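Long-range contacts in 2,3-dimethylmalate lyase (Aspergillus niger, PDB 3FA4), which is a magnesium-binding enzyme of the phosphoenolpyruvate phosphomutase family, built on a TIM-barrel fold with four chains in the assembly: residues Asp66-Ala71 and Glu102-Ser107; Ile114-Gln119 and Thr161-Thr166; Thr136-Ile141 and Leu176-Asp181. All coordinates share one frame; numbering follows the deposited sequence.

In the fold
The three contacts lie around one eight-stranded parallel barrel and show helix packing outside it and loop contacts at the strand ends. Contacts 1 and 3 join pairs of outer helices, and their centres are about 22 Å apart. Contact 2 joins the ends of strands 111-114 and 156-161 and the chain that follows each. It is the one nearest the magnesium ion held by D86 and D88: the side chain of E115 comes within about 4 Å of the metal, against about 6 Å for M67 in contact 1 and about 13 Å for Y137 in contact 3. Contacts 2 and 3, with centres about 12 Å apart, touch directly: R140 NH1 reaches Q117 O at 2.8 Å, in a probable hydrogen bond, and Y137 packs on D116.

Contact 1: residues Asp66-Ala71 and Glu102-Ser107; sequences DMRANA and EQYSRS
R68 leaves helix 64-75 and lies across Q103 of helix 94-107, the two side chains crossing at about a right angle. Its CG is anti to the backbone N (chi1 -177°), and a bend at chi2 then carries the guanidinium over to the neighbouring helix. There R68 NH1 makes a weak hydrogen bond to Q103 OE1 at 3.1 Å, with the guanidinium and amide planes turned 36° apart. One guanidinium face lies against Q103, whose CB is 3.7 Å from R68 NH1. Farther along the helix, S107 OG approaches obliquely, 2.8 Å from R68 NE.

Y104 meets the first helix differently. Its CB starts away from segment 66-71, but the ring turns back so that CE1 lies 4.0 Å from R68 CA, while its hydroxyl tip rests near M67, OH to CB 3.9 Å. That hydroxyl is hydrogen-bonded to the carbonyl of D86, a magnesium ligand, so the ring spans from its own helix to the end of strand 83-86. Over segments 66-71 and 102-107 the axes run nearly parallel, 17° apart, and come within 9.7 Å. The two are neighbouring outer helices of the TIM barrel, helix 64-75 following strand 42-44 and helix 94-107 following strand 83-86.

The stronger polar partners of R68 are acidic: NE pairs with E72 of its own chain and NH2 with E72 of the second subunit, which also takes R106. R68 NH2 also lies close to its counterpart on that subunit. The chemistry is thus split: aromatic packing toward the barrel, and at the subunit interface a cluster of arginines whose mutual repulsion is probably offset by the paired glutamates.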
# COMPACT_ATOMS: atom_id res chain seq x y z
N ASP B 66 3.63 6.03 -2.06
CA ASP B 66 4.37 6.43 -0.85
C ASP B 66 4.01 7.80 -0.29
O ASP B 66 3.79 7.97 0.91
CB ASP B 66 5.85 6.43 -1.08
CG ASP B 66 6.36 5.14 -1.70
OD1 ASP B 66 5.80 4.03 -1.52
OD2 ASP B 66 7.33 5.26 -2.44
N MET B 67 4.04 8.77 -1.20
CA MET B 67 4.06 10.15 -0.92
C MET B 67 2.70 10.60 -0.47
O MET B 67 2.59 11.30 0.51
CB MET B 67 4.51 10.84 -2.23
CG MET B 67 6.04 10.84 -2.35
SD MET B 67 6.87 12.12 -1.30
CE MET B 67 8.36 11.25 -0.96
N ARG B 68 1.66 10.18 -1.19
CA ARG B 68 0.28 10.34 -0.74
C ARG B 68 -0.07 9.63 0.56
O ARG B 68 -0.85 10.16 1.34
CB ARG B 68 -0.67 9.84 -1.83
CG ARG B 68 -2.15 10.03 -1.48
CD ARG B 68 -2.78 8.76 -0.96
NE ARG B 68 -4.17 9.05 -0.59
CZ ARG B 68 -5.25 8.70 -1.29
NH1 ARG B 68 -5.16 8.02 -2.41
NH2 ARG B 68 -6.43 9.01 -0.83
N ALA B 69 0.47 8.41 0.81
CA ALA B 69 0.13 7.71 2.06
C ALA B 69 0.69 8.51 3.25
O ALA B 69 -0.00 8.69 4.29
CB ALA B 69 0.58 6.32 2.05
N ASN B 70 1.86 9.11 3.04
CA ASN B 70 2.57 9.86 4.10
C ASN B 70 1.90 11.20 4.31
O ASN B 70 1.64 11.53 5.44
CB ASN B 70 4.10 9.94 3.88
CG ASN B 70 4.89 10.13 5.20
OD1 ASN B 70 4.69 9.43 6.15
ND2 ASN B 70 5.80 11.05 5.21
N ALA B 71 1.54 11.92 3.23
CA ALA B 71 0.80 13.22 3.37
C ALA B 71 -0.58 13.08 3.97
O ALA B 71 -0.96 13.93 4.79
CB ALA B 71 0.76 14.04 2.00
N GLU B 102 -6.01 14.96 -7.23
CA GLU B 102 -7.27 14.39 -6.74
C GLU B 102 -7.09 13.58 -5.42
O GLU B 102 -7.89 13.76 -4.46
CB GLU B 102 -7.90 13.50 -7.84
CG GLU B 102 -8.38 14.24 -9.02
CD GLU B 102 -8.37 13.42 -10.32
OE1 GLU B 102 -8.05 12.19 -10.33
OE2 GLU B 102 -8.71 14.03 -11.35
N GLN B 103 -6.11 12.68 -5.42
CA GLN B 103 -5.66 11.91 -4.27
C GLN B 103 -5.13 12.75 -3.09
O GLN B 103 -5.52 12.53 -1.97
CB GLN B 103 -4.61 10.92 -4.71
CG GLN B 103 -5.17 9.82 -5.52
CD GLN B 103 -4.22 8.73 -5.76
OE1 GLN B 103 -3.35 8.52 -4.93
NE2 GLN B 103 -4.39 7.98 -6.86
N TYR B 104 -4.23 13.70 -3.33
CA TYR B 104 -3.88 14.70 -2.30
C TYR B 104 -5.08 15.47 -1.76
O TYR B 104 -5.19 15.68 -0.57
CB TYR B 104 -2.85 15.71 -2.84
CG TYR B 104 -1.36 15.30 -2.72
CD1 TYR B 104 -0.95 14.01 -2.97
CD2 TYR B 104 -0.37 16.26 -2.37
CE1 TYR B 104 0.41 13.66 -2.88
CE2 TYR B 104 0.98 15.91 -2.26
CZ TYR B 104 1.34 14.61 -2.52
OH TYR B 104 2.63 14.26 -2.42
N SER B 105 -5.99 15.91 -2.63
CA SER B 105 -7.18 16.60 -2.18
C SER B 105 -8.06 15.76 -1.28
O SER B 105 -8.34 16.19 -0.17
CB SER B 105 -7.98 17.07 -3.39
OG SER B 105 -7.10 17.83 -4.19
N ARG B 106 -8.52 14.58 -1.76
CA ARG B 106 -9.25 13.58 -0.93
C ARG B 106 -8.60 13.25 0.40
O ARG B 106 -9.28 13.03 1.35
CB ARG B 106 -9.50 12.27 -1.71
CG ARG B 106 -10.46 12.46 -2.85
CD ARG B 106 -11.02 11.12 -3.39
NE ARG B 106 -9.97 10.17 -3.78
CZ ARG B 106 -9.52 10.07 -5.02
NH1 ARG B 106 -10.04 10.88 -5.96
NH2 ARG B 106 -8.59 9.17 -5.33
N SER B 107 -7.27 13.15 0.44
CA SER B 107 -6.46 12.97 1.65
C SER B 107 -6.43 14.12 2.66
O SER B 107 -6.05 13.94 3.78
CB SER B 107 -5.04 12.74 1.26
OG SER B 107 -4.89 11.52 0.57

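Contact 2: residues Ile114-Gln119 and Thr161-Thr166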
# COMPACT_ATOMS: atom_id res chain seq x y z
N ILE B 114 4.81 21.52 -7.06
CA ILE B 114 5.20 20.80 -8.31
C ILE B 114 6.30 21.58 -9.06
O ILE B 114 6.19 22.78 -9.24
CB ILE B 114 3.93 20.54 -9.21
CG1 ILE B 114 3.38 19.17 -8.89
CG2 ILE B 114 4.24 20.60 -10.73
CD1 ILE B 114 2.19 18.96 -9.53
N GLU B 115 7.38 20.89 -9.43
CA GLU B 115 8.59 21.54 -9.95
C GLU B 115 8.87 21.25 -11.44
O GLU B 115 8.16 20.42 -12.08
CB GLU B 115 9.82 21.21 -9.07
CG GLU B 115 10.23 19.77 -9.11
CD GLU B 115 11.02 19.28 -7.86
OE1 GLU B 115 10.46 19.24 -6.75
OE2 GLU B 115 12.18 18.78 -8.01
N ASP B 116 9.89 21.93 -11.99
CA ASP B 116 10.17 21.91 -13.44
C ASP B 116 11.30 20.92 -13.88
O ASP B 116 11.76 20.92 -15.03
CB ASP B 116 10.39 23.35 -13.96
CG ASP B 116 11.43 24.08 -13.18
OD1 ASP B 116 11.88 23.55 -12.13
OD2 ASP B 116 11.80 25.19 -13.58
N GLN B 117 11.69 20.06 -12.94
CA GLN B 117 12.69 19.05 -13.19
C GLN B 117 12.11 17.89 -13.99
O GLN B 117 10.89 17.78 -14.15
CB GLN B 117 13.31 18.54 -11.88
CG GLN B 117 14.10 19.60 -11.10
CD GLN B 117 15.12 18.98 -10.16
OE1 GLN B 117 16.18 18.60 -10.56
NE2 GLN B 117 14.78 18.90 -8.90
N VAL B 118 13.01 17.07 -14.53
CA VAL B 118 12.66 15.83 -15.22
C VAL B 118 12.31 14.82 -14.13
O VAL B 118 12.81 14.90 -12.99
CB VAL B 118 13.80 15.33 -16.10
CG1 VAL B 118 13.41 14.03 -16.77
CG2 VAL B 118 14.07 16.30 -17.20
N GLN B 119 11.40 13.90 -14.46
CA GLN B 119 10.96 12.94 -13.49
C GLN B 119 12.15 12.19 -12.89
O GLN B 119 12.27 12.14 -11.64
CB GLN B 119 10.03 11.92 -14.13
CG GLN B 119 9.25 11.13 -13.10
CD GLN B 119 8.14 10.36 -13.78
OE1 GLN B 119 7.85 10.59 -14.99
NE2 GLN B 119 7.47 9.47 -13.00
N THR B 161 10.28 26.27 -9.05
CA THR B 161 11.26 26.23 -10.09
C THR B 161 12.65 26.00 -9.57
O THR B 161 13.12 26.64 -8.59
CB THR B 161 11.19 27.40 -11.07
OG1 THR B 161 12.14 27.19 -12.11
CG2 THR B 161 11.37 28.84 -10.39
N ASP B 162 13.27 24.98 -10.18
CA ASP B 162 14.61 24.59 -9.81
C ASP B 162 15.61 25.14 -10.80
O ASP B 162 16.74 24.64 -10.84
CB ASP B 162 14.72 23.08 -9.68
CG ASP B 162 13.97 22.56 -8.47
OD1 ASP B 162 14.50 22.56 -7.35
OD2 ASP B 162 12.81 22.21 -8.63
N SER B 163 15.20 26.15 -11.58
CA SER B 163 16.05 26.67 -12.70
C SER B 163 17.11 27.68 -12.35
O SER B 163 17.91 27.97 -13.20
CB SER B 163 15.20 27.23 -13.83
OG SER B 163 14.49 28.34 -13.37
N LEU B 164 17.14 28.20 -11.12
CA LEU B 164 18.10 29.28 -10.77
C LEU B 164 19.58 29.01 -11.11
O LEU B 164 20.20 29.67 -11.93
CB LEU B 164 17.95 29.70 -9.30
CG LEU B 164 18.68 30.92 -8.75
CD1 LEU B 164 18.29 32.19 -9.49
CD2 LEU B 164 18.36 31.10 -7.28
N GLN B 165 20.20 28.08 -10.41
CA GLN B 165 21.60 27.71 -10.71
C GLN B 165 21.86 27.36 -12.19
O GLN B 165 22.92 27.73 -12.73
CB GLN B 165 22.01 26.52 -9.85
CG GLN B 165 21.01 25.34 -9.94
CD GLN B 165 21.77 24.06 -9.76
OE1 GLN B 165 22.66 24.00 -8.88
NE2 GLN B 165 21.54 23.06 -10.64
N THR B 166 20.88 26.72 -12.84
CA THR B 166 20.95 26.16 -14.18
C THR B 166 20.90 27.34 -15.18
O THR B 166 21.88 27.57 -15.94
CB THR B 166 19.68 25.19 -14.45
OG1 THR B 166 19.15 24.60 -13.21
CG2 THR B 166 20.03 24.11 -15.40
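Both carboxylate oxygens of D116 grip the start of the opposite loop. OD1 accepts the backbone N-H of D162 at 2.8 Å through its syn lone pair, in an almost straight bond (177°). OD2 takes the hydroxyl of T161, OG1 to OD2 2.5 Å, on the syn side but 34° out of the carboxylate plane. A chi1 of 52° sets D116 CG between its backbone N and carbonyl carbon, the crowded position, and this turns the carboxylate toward the loop. T161 OG1 also accepts from S163 N at 3.3 Å, forming an ST turn that leads toward helix 164-167. R175 of helix 169-181 adds a salt bridge to D116 OD2.

Next to this pair of bonds is an acidic group. D162 OD2 stands 3.2 Å from E115 CB and 3.5 Å from E115 OE2. Q117 reaches back within its own loop, NE2 donating to E115 OE2 at 2.8 Å. Its side chain crosses D162 at about a right angle, with CG 3.8 Å from D162 CB, so the amide and its methylenes flank the aspartate.

Outward from this group, R160 and K129 form salt bridges to D162 OD1, and L131 packs against D116 and S163. Loops following barrel strands commonly shape the active site in this fold. The chemistry implies different parts for two aspartates. D116 ties the two segments through a backbone N-H and a hydroxyl, with R175 as a second partner of OD2. D162 packs against E115, whose side chain lies about 4 Å from the magnesium; the closeness of the two carboxylates is probably eased by R160 and K129.

Contact 3: residues Thr136-Ile141 and Leu176-Asp181; sequences TYVTRI and LRAARD
A small bump, the CB of A179, fits against a hollow made by two larger side chains of helix 134-151. I141 provides one wall, its CG1 3.8 Å from A179 CB, and Y137 the other, its CE2 at 4.1 Å from the same methyl. The residues are one turn apart on their helix, and I141 CG1 also lies over one face of the Y137 ring, offset toward the rim, so the two walls lean on each other as well as on the alanine. The CG of Y137 is anti to the backbone N (chi1 173°), which turns the ring toward strand 156-161, its outer end beside A179. L176 itself starts away from helix 134-151, and its branched end turns back only far enough for CD2 to approach the Y137 OH, at 4.4 Å.

This is the close side-by-side packing of outer helices in a TIM barrel. Helix 134-151 follows strand 111-114, helix 169-181 follows strand 156-161, and the axes of segments 136-141 and 176-181 point the same general way, 34° apart, 9.3 Å at closest approach. The small side chain of A179 is consistent with this close spacing: V138 and A179 are the nearest backbone neighbours, 5.7 Å between CA atoms. Beneath the groove, toward the barrel, A159 of strand 156-161 is touched by Y137, I141 and A179 alike.

The outer margin of the groove has a shallower fit. There V138 CG2 meets the methyl of A178, 3.8 Å from CG2 to CB, tip to tip. Deeper in, I141 CG2, on the branch anti to its backbone N, rests against the backbone, 3.7 Å from A179 O. No hydrogen bond crosses between the two segments, and the Y137 hydroxyl makes a weak one to the carbonyl of R160, on strand 156-161.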
# COMPACT_ATOMS: atom_id res chain seq x y z
N THR B 136 6.33 22.14 -21.26
CA THR B 136 6.08 20.95 -20.49
C THR B 136 5.84 21.19 -19.01
O THR B 136 5.03 20.48 -18.43
CB THR B 136 7.21 19.90 -20.68
OG1 THR B 136 7.32 19.55 -22.09
CG2 THR B 136 6.86 18.64 -19.88
N TYR B 137 6.56 22.14 -18.40
CA TYR B 137 6.33 22.55 -17.00
C TYR B 137 4.94 23.16 -16.75
O TYR B 137 4.28 22.86 -15.76
CB TYR B 137 7.40 23.57 -16.61
CG TYR B 137 7.24 24.25 -15.25
CD1 TYR B 137 7.08 23.51 -14.09
CD2 TYR B 137 7.33 25.62 -15.14
CE1 TYR B 137 6.90 24.12 -12.85
CE2 TYR B 137 7.20 26.26 -13.90
CZ TYR B 137 6.97 25.51 -12.77
OH TYR B 137 6.94 26.13 -11.57
N VAL B 138 4.52 24.05 -17.64
CA VAL B 138 3.21 24.74 -17.52
C VAL B 138 2.14 23.71 -17.77
O VAL B 138 1.05 23.82 -17.25
CB VAL B 138 3.05 25.85 -18.62
CG1 VAL B 138 1.65 26.46 -18.61
CG2 VAL B 138 4.13 26.91 -18.48
N THR B 139 2.47 22.70 -18.56
CA THR B 139 1.57 21.57 -18.74
C THR B 139 1.21 20.82 -17.44
O THR B 139 0.12 20.31 -17.31
CB THR B 139 2.17 20.66 -19.78
OG1 THR B 139 1.74 21.11 -21.06
CG2 THR B 139 1.83 19.22 -19.58
N ARG B 140 2.14 20.77 -16.48
CA ARG B 140 1.92 20.10 -15.21
C ARG B 140 1.12 21.03 -14.35
O ARG B 140 0.16 20.61 -13.72
CB ARG B 140 3.23 19.79 -14.53
CG ARG B 140 4.21 18.99 -15.41
CD ARG B 140 5.54 18.85 -14.67
NE ARG B 140 6.43 17.87 -15.29
CZ ARG B 140 7.72 17.82 -15.05
NH1 ARG B 140 8.27 18.67 -14.16
NH2 ARG B 140 8.46 16.87 -15.65
N ILE B 141 1.48 22.31 -14.37
CA ILE B 141 0.67 23.37 -13.70
C ILE B 141 -0.80 23.39 -14.09
O ILE B 141 -1.62 23.31 -13.23
CB ILE B 141 1.32 24.78 -13.77
CG1 ILE B 141 2.78 24.71 -13.28
CG2 ILE B 141 0.52 25.78 -12.93
CD1 ILE B 141 2.98 24.11 -11.87
N LEU B 176 8.33 31.10 -13.32
CA LEU B 176 7.29 31.44 -12.29
C LEU B 176 6.08 32.13 -12.84
O LEU B 176 4.99 31.71 -12.55
CB LEU B 176 7.85 32.21 -11.08
CG LEU B 176 8.70 31.28 -10.21
CD1 LEU B 176 9.34 32.06 -9.10
CD2 LEU B 176 7.89 30.04 -9.73
N ARG B 177 6.29 33.21 -13.61
CA ARG B 177 5.23 34.01 -14.25
C ARG B 177 4.41 33.16 -15.24
O ARG B 177 3.20 33.24 -15.27
CB ARG B 177 5.86 35.17 -15.01
CG ARG B 177 6.13 36.37 -14.17
CD ARG B 177 6.75 37.49 -15.01
NE ARG B 177 7.14 38.64 -14.17
CZ ARG B 177 8.22 39.42 -14.36
NH1 ARG B 177 9.11 39.21 -15.36
NH2 ARG B 177 8.44 40.41 -13.52
N ALA B 178 5.04 32.30 -16.02
CA ALA B 178 4.26 31.38 -16.84
C ALA B 178 3.33 30.54 -15.93
O ALA B 178 2.18 30.34 -16.26
CB ALA B 178 5.17 30.52 -17.66
N ALA B 179 3.79 30.06 -14.79
CA ALA B 179 2.95 29.20 -13.95
C ALA B 179 1.89 30.01 -13.16
O ALA B 179 0.82 29.50 -12.85
CB ALA B 179 3.78 28.34 -13.05
N ARG B 180 2.19 31.24 -12.83
CA ARG B 180 1.19 32.14 -12.26
C ARG B 180 0.06 32.37 -13.24
O ARG B 180 -1.10 32.37 -12.85
CB ARG B 180 1.81 33.51 -11.89
CG ARG B 180 0.79 34.51 -11.36
CD ARG B 180 1.44 35.86 -11.22
NE ARG B 180 0.55 36.81 -10.55
CZ ARG B 180 0.87 38.06 -10.17
NH1 ARG B 180 2.11 38.52 -10.41
NH2 ARG B 180 -0.04 38.86 -9.57
N ASP B 181 0.41 32.62 -14.51
CA ASP B 181 -0.56 32.76 -15.61
C ASP B 181 -1.40 31.50 -15.91
O ASP B 181 -2.45 31.58 -16.55
CB ASP B 181 0.13 33.27 -16.89
CG ASP B 181 0.68 34.68 -16.73
OD1 ASP B 181 0.82 35.23 -15.61
OD2 ASP B 181 0.98 35.31 -17.74